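Local coordinates for protein hypothetical glycoside hydrolase (PDB 3TAW) that is of unknown function but belongs to a glycoside hydrolase-like family and probably adopts its five-bladed beta-propeller fold, at residues T10-L14 with D351-N355; E246-I252 with F323-L327; Y281-Q285 with P303-P307. The contacts are given in a common frame with arbitrary orientation. Residues are numbered along the deposited sequence.

How the contacts relate
The chain starts with 10-14, which meets its partner only at 351-355, so contact 1 closes almost the whole chain by joining its two ends. Inside that span, contact 2 pairs 246-252 with 323-327 and sets the strands 244-254 and 322-330 side by side near the centre. Contact 3 lies within this second loop. It closes the short excursion from 281-285 to 303-307. The three loops lie one within another, and none cross. Contact 2 joins the sheet holding 244-254 and 281-288 to strand 322-330, and contact 3 packs on the same strand, with Ala283 and Leu305 against Val324. Leu14 packs on Leu327, and Leu14 O accepts a hydrogen bond from Gln285 NE2.

Contact 1: residues T10-L14 with D351-N355; sequences TAWCL and DKQLN. With MG (magnesium ion), chain D.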
loop_
_atom_site.group_PDB
_atom_site.type_symbol
_atom_site.label_atom_id
_atom_site.label_comp_id
_atom_site.label_asym_id
_atom_site.label_seq_id
_atom_site.Cartn_x
_atom_site.Cartn_y
_atom_site.Cartn_z
ATOM N N THR A 10 3.733 23.938 1.934
ATOM C CA THR A 10 3.924 22.488 1.800
ATOM C C THR A 10 5.140 21.946 2.566
ATOM O O THR A 10 5.568 20.826 2.304
ATOM C CB THR A 10 4.084 22.052 0.326
ATOM O OG1 THR A 10 5.347 22.508 -0.175
ATOM C CG2 THR A 10 2.951 22.565 -0.529
ATOM N N ALA A 11 5.689 22.721 3.510
ATOM C CA ALA A 11 6.803 22.263 4.364
ATOM C C ALA A 11 6.496 20.960 5.120
ATOM O O ALA A 11 7.410 20.211 5.434
ATOM C CB ALA A 11 7.195 23.344 5.360
ATOM N N TRP A 12 5.215 20.708 5.406
ATOM C CA TRP A 12 4.775 19.499 6.120
ATOM C C TRP A 12 4.922 18.215 5.311
ATOM O O TRP A 12 4.875 17.128 5.895
ATOM C CB TRP A 12 3.286 19.604 6.528
ATOM C CG TRP A 12 2.353 19.885 5.369
ATOM C CD1 TRP A 12 1.916 21.120 4.945
ATOM C CD2 TRP A 12 1.749 18.925 4.479
ATOM N NE1 TRP A 12 1.083 20.983 3.859
ATOM C CE2 TRP A 12 0.952 19.650 3.559
ATOM C CE3 TRP A 12 1.788 17.535 4.379
ATOM C CZ2 TRP A 12 0.229 19.026 2.539
ATOM C CZ3 TRP A 12 1.043 16.910 3.372
ATOM C CH2 TRP A 12 0.268 17.657 2.474
ATOM N N CYS A 13 5.031 18.315 3.990
ATOM C CA CYS A 13 4.981 17.107 3.158
ATOM C C CYS A 13 6.335 16.411 3.072
ATOM O O CYS A 13 7.377 16.999 3.313
ATOM C CB CYS A 13 4.396 17.401 1.779
ATOM S SG CYS A 13 5.525 18.075 0.571
ATOM N N LEU A 14 6.301 15.127 2.756
ATOM C CA LEU A 14 7.533 14.366 2.586
ATOM C C LEU A 14 7.852 14.367 1.094
ATOM O O LEU A 14 7.444 13.486 0.337
ATOM C CB LEU A 14 7.389 12.953 3.151
ATOM C CG LEU A 14 8.667 12.103 3.117
ATOM C CD1 LEU A 14 9.761 12.725 3.982
ATOM C CD2 LEU A 14 8.357 10.695 3.570
ATOM N N ASP A 351 16.063 12.909 1.427
ATOM C CA ASP A 351 16.861 13.281 2.585
ATOM C C ASP A 351 16.056 14.158 3.553
ATOM O O ASP A 351 16.559 14.525 4.616
ATOM C CB ASP A 351 18.112 14.030 2.122
ATOM C CG ASP A 351 19.133 13.114 1.452
ATOM O OD1 ASP A 351 19.468 12.063 2.025
ATOM O OD2 ASP A 351 19.614 13.445 0.359
ATOM N N LYS A 352 14.807 14.472 3.197
ATOM C CA LYS A 352 13.993 15.414 3.969
ATOM C C LYS A 352 13.776 14.912 5.382
ATOM O O LYS A 352 13.459 13.751 5.587
ATOM C CB LYS A 352 12.633 15.663 3.319
ATOM C CG LYS A 352 11.855 16.819 4.014
ATOM C CD LYS A 352 10.712 17.321 3.193
ATOM C CE LYS A 352 10.016 18.590 3.796
ATOM N NZ LYS A 352 9.052 19.200 2.791
ATOM N N GLN A 353 13.931 15.793 6.360
ATOM C CA GLN A 353 13.721 15.373 7.726
ATOM C C GLN A 353 12.401 15.988 8.196
ATOM O O GLN A 353 12.217 17.189 8.171
ATOM C CB GLN A 353 14.932 15.709 8.613
ATOM C CG GLN A 353 16.304 15.064 8.118
ATOM C CD GLN A 353 16.361 13.504 8.058
ATOM O OE1 GLN A 353 16.055 12.799 9.036
ATOM N NE2 GLN A 353 16.827 12.975 6.923
ATOM N N LEU A 354 11.465 15.126 8.567
ATOM C CA LEU A 354 10.163 15.573 9.064
ATOM C C LEU A 354 10.320 15.924 10.531
ATOM O O LEU A 354 11.301 15.503 11.181
ATOM C CB LEU A 354 9.119 14.476 8.903
ATOM C CG LEU A 354 8.777 14.037 7.474
ATOM C CD1 LEU A 354 7.805 12.853 7.475
ATOM C CD2 LEU A 354 8.213 15.219 6.722
ATOM N N ASN A 355 9.356 16.680 11.051
ATOM C CA ASN A 355 9.425 17.147 12.428
ATOM C C ASN A 355 8.661 16.215 13.378
ATOM O O ASN A 355 7.417 16.143 13.320
ATOM C CB ASN A 355 8.858 18.559 12.505
ATOM C CG ASN A 355 8.957 19.137 13.887
ATOM O OD1 ASN A 355 9.640 18.571 14.752
ATOM N ND2 ASN A 355 8.291 20.279 14.117
HETATM MG MG MG D . 10.577 18.378 16.573
#
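The Lys352 side chain reaches past Leu14 and ends against the carbonyl oxygens of the 10-13 turn. All four chi angles are trans, so the ammonium group comes far out from the 351-355 loop. Lys352 NZ donates to Cys13 O at 2.8 Å and weakly to Ala11 O at 3.3 Å. It also forms a salt bridge with Asp15. These oxygens are presented by a type I beta turn from Thr10 to Cys13, in which Cys13 N donates to Thr10 O at 3.1 Å. Beside this polar link is a small apolar one: Leu14 CD1 meets Leu354 CG at 3.9 Å. On the far loop, Gln353 NE2 hydrogen-bonds Asp351 O at 2.8 Å. Asn355 OD1 binds the magnesium ion at 2.1 Å, and Phe356 O also binds it. The contact thus joins the two chain ends at the edge of what is probably a five-bladed beta-propeller. Trp12 and Cys13 rest against strand 281-288, while Leu14 and Leu354 both pack on Trp334 of strand 333-340.

Contact 2: residues E246-I252 with F323-L327; sequences ECGPPAI and FVEGL. With EDO (1,2-ethanediol), chain I.
This is a buried side-by-side packing of two strands from different sheets, near the centre of what is probably a five-bladed beta-propeller. Segments 246-252 and 323-327 run the same way, 14° apart end to end. They meet by packing, not by a backbone ladder. Strand 244-254 is interrupted at Gly248-Pro250. Gly248 has phi/psi -106/-129, and its CA lies 3.2 Å from Val324 O, where a CB would clash. Pro249 is closest to Glu325, CA to CA 4.1 Å, and Pro249 CA makes a CA-H...O contact with Glu325 O at 3.5 Å. Glu325 (phi/psi -154/-22) and Gly326 form a classic beta bulge against strand 333-340. Apolar contacts run along the interface: Pro249 CD to Val324 CG2 4.0 Å, Pro249 CB to Leu327 CB 3.9 Å, Ile252 CD1 to Leu327 CD2 3.7 Å. Phe323 (chi1 t) turns its ring edge to Glu246, whose OE2 hydrogen-bonds Ser178 OG; Glu246 OE1 is 3.4 Å from Phe323 CE1. A 1,2-ethanediol donates from O2 to Leu327 O at 2.7 Å.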
loop_
_atom_site.group_PDB
_atom_site.type_symbol
_atom_site.label_atom_id
_atom_site.label_comp_id
_atom_site.label_asym_id
_atom_site.label_seq_id
_atom_site.Cartn_x
_atom_site.Cartn_y
_atom_site.Cartn_z
ATOM N N GLU A 246 -6.563 6.809 -3.564
ATOM C CA GLU A 246 -6.293 5.481 -3.019
ATOM C C GLU A 246 -5.095 5.519 -2.068
ATOM O O GLU A 246 -3.964 5.883 -2.458
ATOM C CB GLU A 246 -6.060 4.466 -4.145
ATOM C CG GLU A 246 -5.851 3.056 -3.660
ATOM C CD GLU A 246 -6.040 2.010 -4.736
ATOM O OE1 GLU A 246 -5.967 2.378 -5.934
ATOM O OE2 GLU A 246 -6.287 0.836 -4.375
ATOM N N CYS A 247 -5.339 5.134 -0.821
ATOM C CA CYS A 247 -4.319 5.213 0.205
ATOM C C CYS A 247 -3.044 4.465 -0.202
ATOM O O CYS A 247 -3.095 3.459 -0.889
ATOM C CB CYS A 247 -4.860 4.680 1.520
ATOM S SG CYS A 247 -6.164 5.699 2.200
ATOM N N GLY A 248 -1.904 5.009 0.223
ATOM C CA GLY A 248 -0.598 4.500 -0.148
ATOM C C GLY A 248 0.052 3.759 1.018
ATOM O O GLY A 248 -0.569 2.870 1.623
ATOM N N PRO A 249 1.304 4.101 1.352
ATOM C CA PRO A 249 1.943 3.453 2.474
ATOM C C PRO A 249 1.329 3.857 3.816
ATOM O O PRO A 249 0.439 4.717 3.862
ATOM C CB PRO A 249 3.398 3.951 2.381
ATOM C CG PRO A 249 3.293 5.272 1.739
ATOM C CD PRO A 249 2.149 5.177 0.771
ATOM N N PRO A 250 1.799 3.255 4.919
ATOM C CA PRO A 250 1.352 3.736 6.219
ATOM C C PRO A 250 1.536 5.248 6.421
ATOM O O PRO A 250 2.509 5.858 5.908
ATOM C CB PRO A 250 2.215 2.937 7.205
ATOM C CG PRO A 250 2.514 1.660 6.460
ATOM C CD PRO A 250 2.740 2.129 5.053
ATOM N N ALA A 251 0.567 5.839 7.116
ATOM C CA ALA A 251 0.566 7.253 7.428
ATOM C C ALA A 251 1.580 7.532 8.532
ATOM O O ALA A 251 1.916 6.639 9.323
ATOM C CB ALA A 251 -0.832 7.703 7.877
ATOM N N ILE A 252 2.033 8.787 8.583
ATOM C CA ILE A 252 3.077 9.227 9.504
ATOM C C ILE A 252 2.620 10.408 10.359
ATOM O O ILE A 252 2.386 11.504 9.838
ATOM C CB ILE A 252 4.369 9.624 8.764
ATOM C CG1 ILE A 252 4.852 8.463 7.889
ATOM C CG2 ILE A 252 5.451 9.982 9.772
ATOM C CD1 ILE A 252 6.130 8.733 7.113
ATOM N N PHE A 323 2.728 3.894 -8.116
ATOM C CA PHE A 323 1.766 3.523 -7.092
ATOM C C PHE A 323 2.489 3.338 -5.759
ATOM O O PHE A 323 3.104 2.296 -5.493
ATOM C CB PHE A 323 1.012 2.250 -7.502
ATOM C CG PHE A 323 -0.243 2.020 -6.709
ATOM C CD1 PHE A 323 -1.427 2.679 -7.033
ATOM C CD2 PHE A 323 -0.216 1.186 -5.598
ATOM C CE1 PHE A 323 -2.578 2.472 -6.282
ATOM C CE2 PHE A 323 -1.362 0.974 -4.840
ATOM C CZ PHE A 323 -2.532 1.606 -5.176
ATOM N N VAL A 324 2.454 4.389 -4.947
ATOM C CA VAL A 324 3.235 4.448 -3.724
ATOM C C VAL A 324 2.630 3.562 -2.668
ATOM O O VAL A 324 1.438 3.597 -2.440
ATOM C CB VAL A 324 3.450 5.900 -3.238
ATOM C CG1 VAL A 324 4.301 6.662 -4.279
ATOM C CG2 VAL A 324 2.120 6.590 -2.944
ATOM N N GLU A 325 3.465 2.741 -2.022
ATOM C CA GLU A 325 2.910 1.708 -1.134
ATOM C C GLU A 325 3.806 1.219 -0.004
ATOM O O GLU A 325 3.301 0.644 0.967
ATOM C CB GLU A 325 2.454 0.526 -2.008
ATOM C CG GLU A 325 1.656 -0.560 -1.276
ATOM C CD GLU A 325 0.957 -1.537 -2.235
ATOM O OE1 GLU A 325 0.714 -1.166 -3.400
ATOM O OE2 GLU A 325 0.660 -2.702 -1.830
ATOM N N GLY A 326 5.128 1.390 -0.148
ATOM C CA GLY A 326 6.112 1.032 0.875
ATOM C C GLY A 326 6.990 2.245 1.193
ATOM O O GLY A 326 7.388 2.981 0.304
ATOM N N LEU A 327 7.287 2.464 2.468
ATOM C CA LEU A 327 8.051 3.637 2.893
ATOM C C LEU A 327 8.803 3.315 4.172
ATOM O O LEU A 327 8.181 2.886 5.152
ATOM C CB LEU A 327 7.119 4.829 3.096
ATOM C CG LEU A 327 7.776 6.130 3.558
ATOM C CD1 LEU A 327 8.865 6.616 2.551
ATOM C CD2 LEU A 327 6.693 7.219 3.789
HETATM C C1 EDO I . 7.090 0.387 7.606
HETATM O O1 EDO I . 7.510 -0.198 8.856
HETATM C C2 EDO I . 6.313 1.697 7.824
HETATM O O2 EDO I . 5.969 2.373 6.588
#

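Contact 3: residues Y281-Q285 with P303-P307; sequences YCAGQ and PFLQP
Segment 303-307, in the loop after strand 296-299, returns along the edge of strand 281-288 and adds a single antiparallel bridge to a sheet of the probable five-bladed propeller, before the chain goes on to strand 322-330. Ala283 and Leu305 form the hydrogen-bonded pair, CA to CA 5.2 Å. Ala283 satisfies both its backbone groups here. Ala283 N donates to Leu305 O at 2.9 Å (160°), and Ala283 O accepts from Phe304 N at 2.9 Å (145°). That donor comes one residue before Leu305, because Phe304 is kinked at phi/psi -93/-10 while Leu305 is extended at -148/135. The flanking residues Cys282 and Gly284 take their backbone hydrogen bonds from the other side, with Gly264 and Tyr262. Gln285 is hydrogen-bonded by backbone to Leu300, and its NE2 donates to Leu14 O. The same Gln285 NE2 lies over one face of the Phe304 ring, 3.4 Å from Phe304 CD1.

Phe304, with chi1 p, brings its CE1 to 3.5 Å from Ala283 CB, while Gly284 O sits at the ring edge, 3.4 Å from Phe304 CE1. On the other face of the strand, Cys282 CB packs on Pro303 CB at 3.5 Å. Cys282 SG also meets Pro307 CD at 3.7 Å. Strand 257-265 pairs with the opposite edge of 281-288; Ala283 packs on Val324, Pro307 on Val322, and Leu305 on both of these residues of strand 322-330.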
loop_
_atom_site.group_PDB
_atom_site.type_symbol
_atom_site.label_atom_id
_atom_site.label_comp_id
_atom_site.label_asym_id
_atom_site.label_seq_id
_atom_site.Cartn_x
_atom_site.Cartn_y
_atom_site.Cartn_z
ATOM N N TYR A 281 -1.993 7.162 -12.674
ATOM C CA TYR A 281 -1.919 7.315 -11.219
ATOM C C TYR A 281 -0.642 8.069 -10.851
ATOM O O TYR A 281 0.483 7.578 -11.097
ATOM C CB TYR A 281 -1.913 5.958 -10.526
ATOM C CG TYR A 281 -3.191 5.138 -10.511
ATOM C CD1 TYR A 281 -3.728 4.608 -11.677
ATOM C CD2 TYR A 281 -3.795 4.793 -9.308
ATOM C CE1 TYR A 281 -4.872 3.804 -11.655
ATOM C CE2 TYR A 281 -4.926 4.001 -9.270
ATOM C CZ TYR A 281 -5.451 3.486 -10.435
ATOM O OH TYR A 281 -6.554 2.682 -10.386
ATOM N N CYS A 282 -0.814 9.249 -10.254
ATOM C CA CYS A 282 0.282 10.074 -9.761
ATOM C C CYS A 282 0.070 10.226 -8.267
ATOM O O CYS A 282 -1.059 10.268 -7.819
ATOM C CB CYS A 282 0.258 11.445 -10.416
ATOM S SG CYS A 282 0.333 11.408 -12.231
ATOM N N ALA A 283 1.156 10.334 -7.509
ATOM C CA ALA A 283 1.050 10.272 -6.069
ATOM C C ALA A 283 0.910 11.650 -5.428
ATOM O O ALA A 283 1.631 12.564 -5.771
ATOM C CB ALA A 283 2.286 9.511 -5.491
ATOM N N GLY A 284 -0.001 11.748 -4.462
ATOM C CA GLY A 284 -0.244 12.978 -3.703
ATOM C C GLY A 284 -0.030 12.784 -2.209
ATOM O O GLY A 284 0.361 11.714 -1.747
ATOM N N GLN A 285 -0.263 13.848 -1.448
ATOM C CA GLN A 285 -0.186 13.780 0.011
ATOM C C GLN A 285 -1.262 14.613 0.652
ATOM O O GLN A 285 -1.618 15.672 0.154
ATOM C CB GLN A 285 1.198 14.214 0.542
ATOM C CG GLN A 285 2.329 13.343 -0.021
ATOM C CD GLN A 285 3.668 13.623 0.579
ATOM O OE1 GLN A 285 3.776 14.152 1.699
ATOM N NE2 GLN A 285 4.720 13.217 -0.137
ATOM N N PRO A 303 0.889 16.403 -7.937
ATOM C CA PRO A 303 1.527 15.193 -7.413
ATOM C C PRO A 303 3.008 15.410 -7.105
ATOM O O PRO A 303 3.656 16.243 -7.744
ATOM C CB PRO A 303 1.352 14.181 -8.548
ATOM C CG PRO A 303 1.152 14.987 -9.779
ATOM C CD PRO A 303 0.508 16.265 -9.350
ATOM N N PHE A 304 3.524 14.683 -6.122
ATOM C CA PHE A 304 4.940 14.779 -5.748
ATOM C C PHE A 304 5.736 13.716 -6.508
ATOM O O PHE A 304 6.947 13.751 -6.493
ATOM C CB PHE A 304 5.170 14.646 -4.251
ATOM C CG PHE A 304 4.998 13.261 -3.718
ATOM C CD1 PHE A 304 3.753 12.783 -3.384
ATOM C CD2 PHE A 304 6.086 12.437 -3.523
ATOM C CE1 PHE A 304 3.592 11.499 -2.906
ATOM C CE2 PHE A 304 5.941 11.158 -3.022
ATOM C CZ PHE A 304 4.683 10.686 -2.708
ATOM N N LEU A 305 5.040 12.802 -7.171
ATOM C CA LEU A 305 5.671 11.761 -7.996
ATOM C C LEU A 305 4.720 11.451 -9.148
ATOM O O LEU A 305 3.531 11.307 -8.921
ATOM C CB LEU A 305 5.906 10.505 -7.172
ATOM C CG LEU A 305 6.842 9.419 -7.731
ATOM C CD1 LEU A 305 8.306 9.876 -7.675
ATOM C CD2 LEU A 305 6.660 8.109 -6.934
ATOM N N GLN A 306 5.241 11.351 -10.370
ATOM C CA GLN A 306 4.412 11.039 -11.537
ATOM C C GLN A 306 5.173 10.103 -12.475
ATOM O O GLN A 306 6.405 10.055 -12.423
ATOM C CB GLN A 306 4.003 12.328 -12.284
ATOM C CG GLN A 306 5.151 13.050 -12.978
ATOM C CD GLN A 306 4.687 14.224 -13.849
ATOM O OE1 GLN A 306 5.075 15.354 -13.599
ATOM N NE2 GLN A 306 3.862 13.960 -14.850
ATOM N N PRO A 307 4.442 9.332 -13.295
ATOM C CA PRO A 307 5.146 8.468 -14.257
ATOM C C PRO A 307 6.077 9.275 -15.161
ATOM O O PRO A 307 5.661 10.273 -15.775
ATOM C CB PRO A 307 4.018 7.814 -15.031
ATOM C CG PRO A 307 2.882 7.790 -14.076
ATOM C CD PRO A 307 2.983 9.108 -13.342
#